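Local coordinates for protein Bd3459 (Bdellovibrio bacteriovorus, PDB 5CEC) that probably acts as a serine-type D-Ala-D-Ala carboxypeptidase or endopeptidase of the peptidase S13 family and is bound by the ankyrin-repeat immunity protein Bd3460, at residues Asp63-Leu68 against Glu304-Met309; Tyr104-Glu109 against Met131-Ile136. The protein carries 1 engineered substitution. All blocks are in the same frame, centred on the assembly; numbering follows the deposited sequence.

Contact 1: residues Asp63-Leu68 against Glu304-Met309; sequences DDKFPL and EATCEM
A small antiparallel sheet carries this contact: strand 65-67 lies along strand 304-306, just before the chain enters helix 72-84, whose start bears an SxxK sequence resembling the serine-lysine motif of penicillin-binding proteins. Phe66 and Ala305 form the hydrogen-bonded pair. Phe66 N donates almost straight to Ala305 O (3.0 Å, 168° at the hydrogen), although it stands above the carbonyl plane; the return bond, Ala305 N to Phe66 O, lies in its carbonyl plane. The CB bonds of Phe66 and Ala305 leave on the same face of the sheet; the Phe66 ring packs on Asn42 and Ser43 of strand 40-48 and on Leu383 of strand 376-385. Pro67 faces Glu304 at a non-hydrogen-bonded position, where its lack of an N-H breaks no bond between the strands. Glu304 runs alongside Pro67, extended beyond CG, so that its carboxylate spans two neighbours: OE1 comes to 3.7 Å from Lys65 CB and OE2 to 3.9 Å from Pro67 CG. Leu68 lays CD1 against Ala305 CB at 3.8 Å. At the other end, Thr306 CG2 meets Asp63 O (3.3 Å), while its OG1, in the crowded position between N and carbonyl carbon (chi1 71°), accepts from Met309 N at 3.0 Å and N-caps helix 307-322. Cys307, joined to Cys45 by a disulfide, gives its N-H to a water that also donates to Asp64 O, 2.7 Å away. Lys65 NZ bonds Thr281 O and forms a salt bridge with Glu285, so its charge is shared beyond this strand pair. Backbone bonds thus set the pairing, while a second water relays between Lys65 NZ and Glu304 OE1, which stand 4.9 Å apart, so the ammonium probably eases the Glu304 charge through water and not by direct contact.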
ATOM      1  N   ASP A  63     -18.918   9.082  15.704  1.00 20.98           N
ATOM      2  CA  ASP A  63     -19.857   9.627  14.717  0.50 22.15           C
ATOM      3  C   ASP A  63     -19.438  11.005  14.150  1.00 22.35           C
ATOM      4  O   ASP A  63     -20.268  11.725  13.542  1.00 25.11           O
ATOM      5  CB  ASP A  63     -21.265   9.683  15.334  0.50 24.10           C
ATOM      6  CG  ASP A  63     -21.325  10.561  16.591  0.50 28.49           C
ATOM      7  OD1 ASP A  63     -20.281  10.716  17.289  0.50 28.96           O
ATOM      8  OD2 ASP A  63     -22.424  11.082  16.894  0.50 35.40           O
ATOM      9  N   ASP A  64     -18.153  11.361  14.308  1.00 21.89           N
ATOM     10  CA  ASP A  64     -17.605  12.611  13.761  1.00 22.38           C
ATOM     11  C   ASP A  64     -16.733  12.312  12.540  1.00 19.81           C
ATOM     12  O   ASP A  64     -15.990  11.301  12.521  1.00 19.41           O
ATOM     13  CB  ASP A  64     -16.735  13.302  14.807  1.00 24.26           C
ATOM     14  CG  ASP A  64     -17.512  13.758  16.016  1.00 27.70           C
ATOM     15  OD1 ASP A  64     -18.728  13.922  15.900  1.00 32.84           O
ATOM     16  OD2 ASP A  64     -16.897  13.951  17.065  1.00 33.93           O
ATOM     17  N   LYS A  65     -16.801  13.170  11.515  1.00 20.05           N
ATOM     18  CA  LYS A  65     -15.983  12.944  10.311  1.00 18.47           C
ATOM     19  C   LYS A  65     -14.522  13.323  10.548  1.00 19.28           C
ATOM     20  O   LYS A  65     -14.247  14.382  11.117  1.00 19.41           O
ATOM     21  CB  LYS A  65     -16.470  13.717   9.082  1.00 20.58           C
ATOM     22  CG  LYS A  65     -17.825  13.256   8.553  1.00 22.89           C
ATOM     23  CD  LYS A  65     -18.104  13.860   7.170  1.00 24.97           C
ATOM     24  CE  LYS A  65     -18.418  15.335   7.211  1.00 27.66           C
ATOM     25  NZ  LYS A  65     -18.487  15.965   5.861  1.00 27.04           N
ATOM     26  N   PHE A  66     -13.599  12.469  10.074  1.00 17.58           N
ATOM     27  CA  PHE A  66     -12.151  12.749  10.090  1.00 17.85           C
ATOM     28  C   PHE A  66     -11.536  12.347   8.758  1.00 17.21           C
ATOM     29  O   PHE A  66     -12.112  11.518   8.033  1.00 16.83           O
ATOM     30  CB  PHE A  66     -11.447  11.995  11.209  1.00 17.63           C
ATOM     31  CG  PHE A  66     -11.909  12.383  12.572  1.00 18.22           C
ATOM     32  CD1 PHE A  66     -11.572  13.634  13.085  1.00 18.27           C
ATOM     33  CD2 PHE A  66     -12.747  11.550  13.309  1.00 17.86           C
ATOM     34  CE1 PHE A  66     -11.988  14.010  14.331  1.00 18.91           C
ATOM     35  CE2 PHE A  66     -13.165  11.932  14.559  1.00 18.14           C
ATOM     36  CZ  PHE A  66     -12.802  13.160  15.066  1.00 17.97           C
ATOM     37  N   PRO A  67     -10.359  12.900   8.433  1.00 16.40           N
ATOM     38  CA  PRO A  67      -9.664  12.456   7.225  1.00 16.50           C
ATOM     39  C   PRO A  67      -9.321  10.969   7.270  1.00 15.50           C
ATOM     40  O   PRO A  67      -8.863  10.485   8.300  1.00 15.96           O
ATOM     41  CB  PRO A  67      -8.408  13.302   7.207  1.00 17.00           C
ATOM     42  CG  PRO A  67      -8.700  14.490   8.049  1.00 19.50           C
ATOM     43  CD  PRO A  67      -9.635  13.991   9.115  1.00 18.11           C
ATOM     44  N   LEU A  68      -9.591  10.286   6.171  1.00 15.42           N
ATOM     45  CA  LEU A  68      -9.380   8.843   6.091  1.00 14.94           C
ATOM     46  C   LEU A  68      -8.042   8.442   5.508  1.00 14.70           C
ATOM     47  O   LEU A  68      -7.566   7.320   5.732  1.00 15.17           O
ATOM     48  CB  LEU A  68     -10.465   8.232   5.217  1.00 14.59           C
ATOM     49  CG  LEU A  68     -11.920   8.451   5.637  1.00 16.05           C
ATOM     50  CD1 LEU A  68     -12.850   7.730   4.678  1.00 16.48           C
ATOM     51  CD2 LEU A  68     -12.120   7.936   7.058  1.00 16.44           C
ATOM     52  N   GLU A 304     -13.406  12.314   3.892  1.00 18.22           N
ATOM     53  CA  GLU A 304     -13.644  12.179   5.322  1.00 17.64           C
ATOM     54  C   GLU A 304     -14.835  11.292   5.569  1.00 17.98           C
ATOM     55  O   GLU A 304     -15.767  11.256   4.767  1.00 18.94           O
ATOM     56  CB  GLU A 304     -13.879  13.536   5.994  1.00 19.69           C
ATOM     57  CG  GLU A 304     -12.724  14.520   5.847  1.00 21.05           C
ATOM     58  CD  GLU A 304     -12.808  15.667   6.826  1.00 27.64           C
ATOM     59  OE1 GLU A 304     -13.858  15.835   7.438  1.00 33.83           O
ATOM     60  OE2 GLU A 304     -11.860  16.452   6.922  1.00 34.78           O
ATOM     61  N   ALA A 305     -14.796  10.590   6.692  1.00 16.02           N
ATOM     62  CA  ALA A 305     -15.967   9.832   7.144  1.00 16.62           C
ATOM     63  C   ALA A 305     -15.853   9.560   8.618  1.00 16.97           C
ATOM     64  O   ALA A 305     -14.801   9.800   9.245  1.00 17.25           O
ATOM     65  CB  ALA A 305     -16.094   8.504   6.402  1.00 17.89           C
ATOM     66  N   THR A 306     -16.939   9.050   9.188  1.00 17.22           N
ATOM     67  CA  THR A 306     -16.934   8.668  10.585  1.00 16.85           C
ATOM     68  C   THR A 306     -16.303   7.291  10.773  1.00 16.93           C
ATOM     69  O   THR A 306     -16.325   6.447   9.885  1.00 16.87           O
ATOM     70  CB  THR A 306     -18.351   8.686  11.179  1.00 18.39           C
ATOM     71  OG1 THR A 306     -19.102   7.604  10.632  1.00 19.58           O
ATOM     72  CG2 THR A 306     -19.082  10.025  10.921  1.00 19.37           C
ATOM     73  N   CYS A 307     -15.830   7.053  11.986  1.00 17.40           N
ATOM     74  CA  CYS A 307     -15.287   5.755  12.365  1.00 18.06           C
ATOM     75  C   CYS A 307     -16.418   4.698  12.255  1.00 17.30           C
ATOM     76  O   CYS A 307     -16.194   3.600  11.746  1.00 17.83           O
ATOM     77  CB  CYS A 307     -14.706   5.835  13.765  1.00 20.01           C
ATOM     78  SG  CYS A 307     -13.658   4.453  14.215  1.00 24.95           S
ATOM     79  N   GLU A 308     -17.639   5.038  12.706  1.00 17.64           N
ATOM     80  CA  GLU A 308     -18.789   4.137  12.552  1.00 18.97           C
ATOM     81  C   GLU A 308     -19.016   3.727  11.101  1.00 17.25           C
ATOM     82  O   GLU A 308     -19.257   2.550  10.802  1.00 18.77           O
ATOM     83  CB  GLU A 308     -20.089   4.746  13.108  1.00 21.87           C
ATOM     84  CG  GLU A 308     -20.166   4.750  14.613  1.00 26.73           C
ATOM     85  CD  GLU A 308     -21.536   5.119  15.153  1.00 33.82           C
ATOM     86  OE1 GLU A 308     -22.459   5.431  14.367  1.00 41.99           O
ATOM     87  OE2 GLU A 308     -21.700   5.084  16.387  1.00 41.30           O
ATOM     88  N   MET A 309     -18.891   4.692  10.185  1.00 17.09           N
ATOM     89  CA  MET A 309     -19.059   4.394   8.768  1.00 17.00           C
ATOM     90  C   MET A 309     -18.017   3.367   8.292  1.00 16.15           C
ATOM     91  O   MET A 309     -18.309   2.509   7.445  1.00 17.12           O
ATOM     92  CB  MET A 309     -18.988   5.656   7.913  1.00 18.89           C
ATOM     93  CG  MET A 309     -20.288   6.427   7.834  1.00 23.59           C
ATOM     94  SD  MET A 309     -21.649   5.531   7.053  1.00 28.82           S
ATOM     95  CE  MET A 309     -20.825   4.667   5.750  1.00 21.63           C
TER
HETATM   96  O   HOH W   1     -15.104   9.111  13.810  1.00 17.90           O
HETATM   97  O   HOH W   2     -15.751  16.257   4.983  1.00 30.09           O

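Contact 2: residues Tyr104-Glu109 against Met131-Ile136; sequences YDIHIE and MKITKI
Tyr104 and Ile136 pair in parallel across a beta-alpha-beta unit, in which strand 104-109 is joined through helix 118-130 to strand 135-141, its neighbour in a mixed sheet. Tyr104 N donates to Lys135 O (3.2 Å, 142° at the hydrogen), moderately bent but in the carbonyl plane. Ile136 CA makes a CA-H...O contact with Tyr104 O at 3.2 Å, and Ile136 CG2 rests against the same oxygen. Beyond the backbone, the Tyr104 ring covers Ile133: CG1 of the isoleucine stands over one ring face, 4.1 Å from the centroid and offset toward the rim by CD1 and CE1, a CH-pi contact in which the two side chains cross at about a right angle. Tyr104 CG is anti to the carbonyl carbon (chi1 -66°), the rotamer that swings the ring back over the loop leading into strand 135-141. Two residues further along the strand, Ile106 reaches with its CD1 to Ile136 CD1 (3.8 Å), again at about a right angle, and more loosely to Ile133 CG2. In the next shell Leu128 of helix 118-130 touches both Ile106 and Ile133, while Val96 and Leu94 of strand 91-98 adjoin Tyr104 and Ile106. What brings Ile133 under the ring is the end of that helix. Lys132, with positive phi, is the C-prime residue of a Schellman motif whose bonds run from Ile133 N to Leu128 O and from Lys132 N to Asn129 O; Asn129 ND2 additionally binds Ile133 O. The turn leaves Lys132 O directed at a water in the plane of the tyrosine ring, which donates to that oxygen at 2.7 Å and is hydrogen-bonded to Tyr104 OH at 2.8 Å.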
ATOM      1  N   TYR A 104      -1.034  -6.796 -39.584  1.00 23.62           N
ATOM      2  CA  TYR A 104      -2.405  -6.720 -39.097  1.00 22.20           C
ATOM      3  C   TYR A 104      -2.734  -5.302 -38.721  1.00 21.06           C
ATOM      4  O   TYR A 104      -1.854  -4.553 -38.284  1.00 22.12           O
ATOM      5  CB  TYR A 104      -2.591  -7.597 -37.877  1.00 21.33           C
ATOM      6  CG  TYR A 104      -2.435  -9.054 -38.182  1.00 21.03           C
ATOM      7  CD1 TYR A 104      -1.182  -9.667 -38.167  1.00 21.02           C
ATOM      8  CD2 TYR A 104      -3.541  -9.838 -38.502  1.00 21.42           C
ATOM      9  CE1 TYR A 104      -1.034 -11.014 -38.452  1.00 22.41           C
ATOM     10  CE2 TYR A 104      -3.387 -11.179 -38.795  1.00 22.60           C
ATOM     11  CZ  TYR A 104      -2.136 -11.758 -38.769  1.00 22.57           C
ATOM     12  OH  TYR A 104      -1.995 -13.101 -39.063  1.00 26.73           O
ATOM     13  N   ASP A 105      -3.996  -4.936 -38.917  1.00 20.54           N
ATOM     14  CA  ASP A 105      -4.572  -3.749 -38.290  1.00 21.34           C
ATOM     15  C   ASP A 105      -5.280  -4.182 -37.029  1.00 20.36           C
ATOM     16  O   ASP A 105      -5.965  -5.222 -37.019  1.00 21.55           O
ATOM     17  CB  ASP A 105      -5.580  -3.048 -39.205  1.00 23.78           C
ATOM     18  CG  ASP A 105      -4.930  -2.332 -40.373  1.00 26.56           C
ATOM     19  OD1 ASP A 105      -3.719  -2.007 -40.326  1.00 27.12           O
ATOM     20  OD2 ASP A 105      -5.670  -2.088 -41.352  1.00 32.08           O
ATOM     21  N   ILE A 106      -5.134  -3.397 -35.960  1.00 19.49           N
ATOM     22  CA  ILE A 106      -5.748  -3.733 -34.688  1.00 19.45           C
ATOM     23  C   ILE A 106      -6.411  -2.515 -34.104  1.00 18.54           C
ATOM     24  O   ILE A 106      -5.771  -1.484 -33.939  1.00 19.77           O
ATOM     25  CB  ILE A 106      -4.765  -4.313 -33.678  1.00 19.69           C
ATOM     26  CG1 ILE A 106      -4.143  -5.597 -34.241  1.00 21.04           C
ATOM     27  CG2 ILE A 106      -5.468  -4.606 -32.349  1.00 20.04           C
ATOM     28  CD1 ILE A 106      -3.181  -6.287 -33.305  1.00 22.83           C
ATOM     29  N   HIS A 107      -7.687  -2.644 -33.756  1.00 18.57           N
ATOM     30  CA  HIS A 107      -8.384  -1.614 -32.996  1.00 18.07           C
ATOM     31  C   HIS A 107      -8.644  -2.123 -31.587  1.00 17.35           C
ATOM     32  O   HIS A 107      -9.236  -3.186 -31.427  1.00 18.27           O
ATOM     33  CB  HIS A 107      -9.721  -1.219 -33.619  1.00 19.52           C
ATOM     34  CG  HIS A 107     -10.522  -0.263 -32.781  1.00 20.10           C
ATOM     35  ND1 HIS A 107     -10.200   1.072 -32.657  1.00 20.29           N
ATOM     36  CD2 HIS A 107     -11.622  -0.455 -32.015  1.00 20.11           C
ATOM     37  CE1 HIS A 107     -11.097   1.664 -31.889  1.00 20.03           C
ATOM     38  NE2 HIS A 107     -11.951   0.759 -31.466  1.00 20.81           N
ATOM     39  N   ILE A 108      -8.197  -1.385 -30.571  1.00 17.67           N
ATOM     40  CA  ILE A 108      -8.472  -1.718 -29.171  1.00 17.21           C
ATOM     41  C   ILE A 108      -9.765  -1.046 -28.683  1.00 16.93           C
ATOM     42  O   ILE A 108      -9.863   0.182 -28.624  1.00 18.33           O
ATOM     43  CB  ILE A 108      -7.313  -1.335 -28.246  1.00 17.62           C
ATOM     44  CG1 ILE A 108      -6.006  -2.038 -28.672  1.00 18.36           C
ATOM     45  CG2 ILE A 108      -7.658  -1.698 -26.814  1.00 18.27           C
ATOM     46  CD1 ILE A 108      -4.779  -1.566 -27.926  1.00 20.16           C
ATOM     47  N   GLU A 109     -10.763  -1.867 -28.401  1.00 17.15           N
ATOM     48  CA  GLU A 109     -11.997  -1.456 -27.789  1.00 17.68           C
ATOM     49  C   GLU A 109     -11.800  -1.641 -26.295  1.00 17.03           C
ATOM     50  O   GLU A 109     -11.787  -2.768 -25.781  1.00 17.71           O
ATOM     51  CB  GLU A 109     -13.159  -2.300 -28.349  1.00 18.50           C
ATOM     52  CG  GLU A 109     -14.486  -2.063 -27.632  1.00 20.26           C
ATOM     53  CD  GLU A 109     -15.615  -2.955 -28.131  1.00 22.47           C
ATOM     54  OE1 GLU A 109     -15.388  -3.780 -29.036  1.00 26.33           O
ATOM     55  OE2 GLU A 109     -16.739  -2.855 -27.588  1.00 27.59           O
ATOM     56  N   MET A 131       0.245 -15.596 -31.119  1.00 23.89           N
ATOM     57  CA  MET A 131      -0.662 -15.639 -32.262  1.00 25.48           C
ATOM     58  C   MET A 131      -0.001 -15.355 -33.609  1.00 24.51           C
ATOM     59  O   MET A 131      -0.696 -15.252 -34.613  1.00 25.73           O
ATOM     60  CB  MET A 131      -1.781 -14.610 -32.080  1.00 27.56           C
ATOM     61  CG  MET A 131      -2.583 -14.788 -30.837  1.00 30.97           C
ATOM     62  SD  MET A 131      -4.166 -14.061 -31.174  1.00 42.41           S
ATOM     63  CE  MET A 131      -4.907 -15.453 -32.029  1.00 41.39           C
ATOM     64  N   LYS A 132       1.320 -15.236 -33.641  1.00 23.23           N
ATOM     65  CA  LYS A 132       2.076 -14.895 -34.869  1.00 23.96           C
ATOM     66  C   LYS A 132       1.757 -13.469 -35.373  1.00 22.31           C
ATOM     67  O   LYS A 132       1.836 -13.190 -36.576  1.00 25.82           O
ATOM     68  CB  LYS A 132       1.947 -15.992 -35.958  1.00 27.01           C
ATOM     69  CG  LYS A 132       2.497 -17.319 -35.475  1.00 35.33           C
ATOM     70  CD  LYS A 132       3.984 -17.262 -35.117  1.00 40.66           C
ATOM     71  CE  LYS A 132       4.584 -18.629 -34.811  1.00 46.04           C
ATOM     72  NZ  LYS A 132       3.909 -19.293 -33.664  1.00 50.72           N
ATOM     73  N   ILE A 133       1.411 -12.572 -34.442  1.00 20.79           N
ATOM     74  CA  ILE A 133       1.270 -11.162 -34.742  1.00 21.88           C
ATOM     75  C   ILE A 133       2.538 -10.481 -34.251  1.00 21.76           C
ATOM     76  O   ILE A 133       2.786 -10.414 -33.050  1.00 23.44           O
ATOM     77  CB  ILE A 133       0.012 -10.566 -34.101  1.00 21.89           C
ATOM     78  CG1 ILE A 133      -1.226 -11.306 -34.588  1.00 22.44           C
ATOM     79  CG2 ILE A 133      -0.066  -9.087 -34.453  1.00 23.16           C
ATOM     80  CD1 ILE A 133      -2.513 -10.916 -33.904  1.00 24.63           C
ATOM     81  N   THR A 134       3.357 -10.027 -35.185  1.00 23.46           N
ATOM     82  CA  THR A 134       4.614  -9.347 -34.872  1.00 24.22           C
ATOM     83  C   THR A 134       4.705  -7.944 -35.451  1.00 25.88           C
ATOM     84  O   THR A 134       5.560  -7.155 -35.020  1.00 28.14           O
ATOM     85  CB  THR A 134       5.831 -10.132 -35.410  1.00 27.68           C
ATOM     86  OG1 THR A 134       5.692 -10.315 -36.821  1.00 28.47           O
ATOM     87  CG2 THR A 134       5.932 -11.465 -34.744  1.00 29.28           C
ATOM     88  N   LYS A 135       3.886  -7.668 -36.464  1.00 25.03           N
ATOM     89  CA  LYS A 135       3.864  -6.380 -37.134  1.00 26.01           C
ATOM     90  C   LYS A 135       2.436  -5.912 -37.195  1.00 23.93           C
ATOM     91  O   LYS A 135       1.579  -6.624 -37.714  1.00 25.71           O
ATOM     92  CB  LYS A 135       4.428  -6.517 -38.549  1.00 31.86           C
ATOM     93  CG  LYS A 135       5.933  -6.706 -38.572  1.00 37.36           C
ATOM     94  CD  LYS A 135       6.443  -7.185 -39.935  1.00 43.85           C
ATOM     95  CE  LYS A 135       7.814  -7.865 -39.829  1.00 49.52           C
ATOM     96  NZ  LYS A 135       7.786  -9.168 -39.086  1.00 53.15           N
ATOM     97  N   ILE A 136       2.212  -4.711 -36.696  1.00 23.09           N
ATOM     98  CA  ILE A 136       0.923  -4.047 -36.731  1.00 22.88           C
ATOM     99  C   ILE A 136       1.071  -2.816 -37.604  1.00 21.60           C
ATOM    100  O   ILE A 136       1.947  -1.964 -37.384  1.00 23.51           O
ATOM    101  CB  ILE A 136       0.453  -3.632 -35.328  1.00 22.43           C
ATOM    102  CG1 ILE A 136       0.296  -4.871 -34.437  1.00 24.74           C
ATOM    103  CG2 ILE A 136      -0.856  -2.854 -35.404  1.00 23.98           C
ATOM    104  CD1 ILE A 136       0.144  -4.585 -32.952  1.00 27.33           C
TER
HETATM  105  O   HOH W   3       0.579 -14.056 -38.848  1.00 31.23           O

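Contacts 1 and 2 lie on opposite sides of the chain's centre, about 49 Å between centres and about 32 Å between nearest atoms, and share no sheet. Contact 1 brings together distant sequence, closing 63-68 onto 304-309 in a small antiparallel sheet; contact 2, wholly within the intervening sequence, joins near neighbours around helix 118-130 in a mixed sheet. The order is therefore 63-68, 104-109, 131-136, 304-309. The chain leaves the region of the SxxK-like helix 72-84, builds five of the six strands of the remote mixed sheet and returns; the sixth, 436-437, follows near the C-terminus. This is consistent with S13 enzymes, which carry a large insertion between the first two motifs of their penicillin-binding domain.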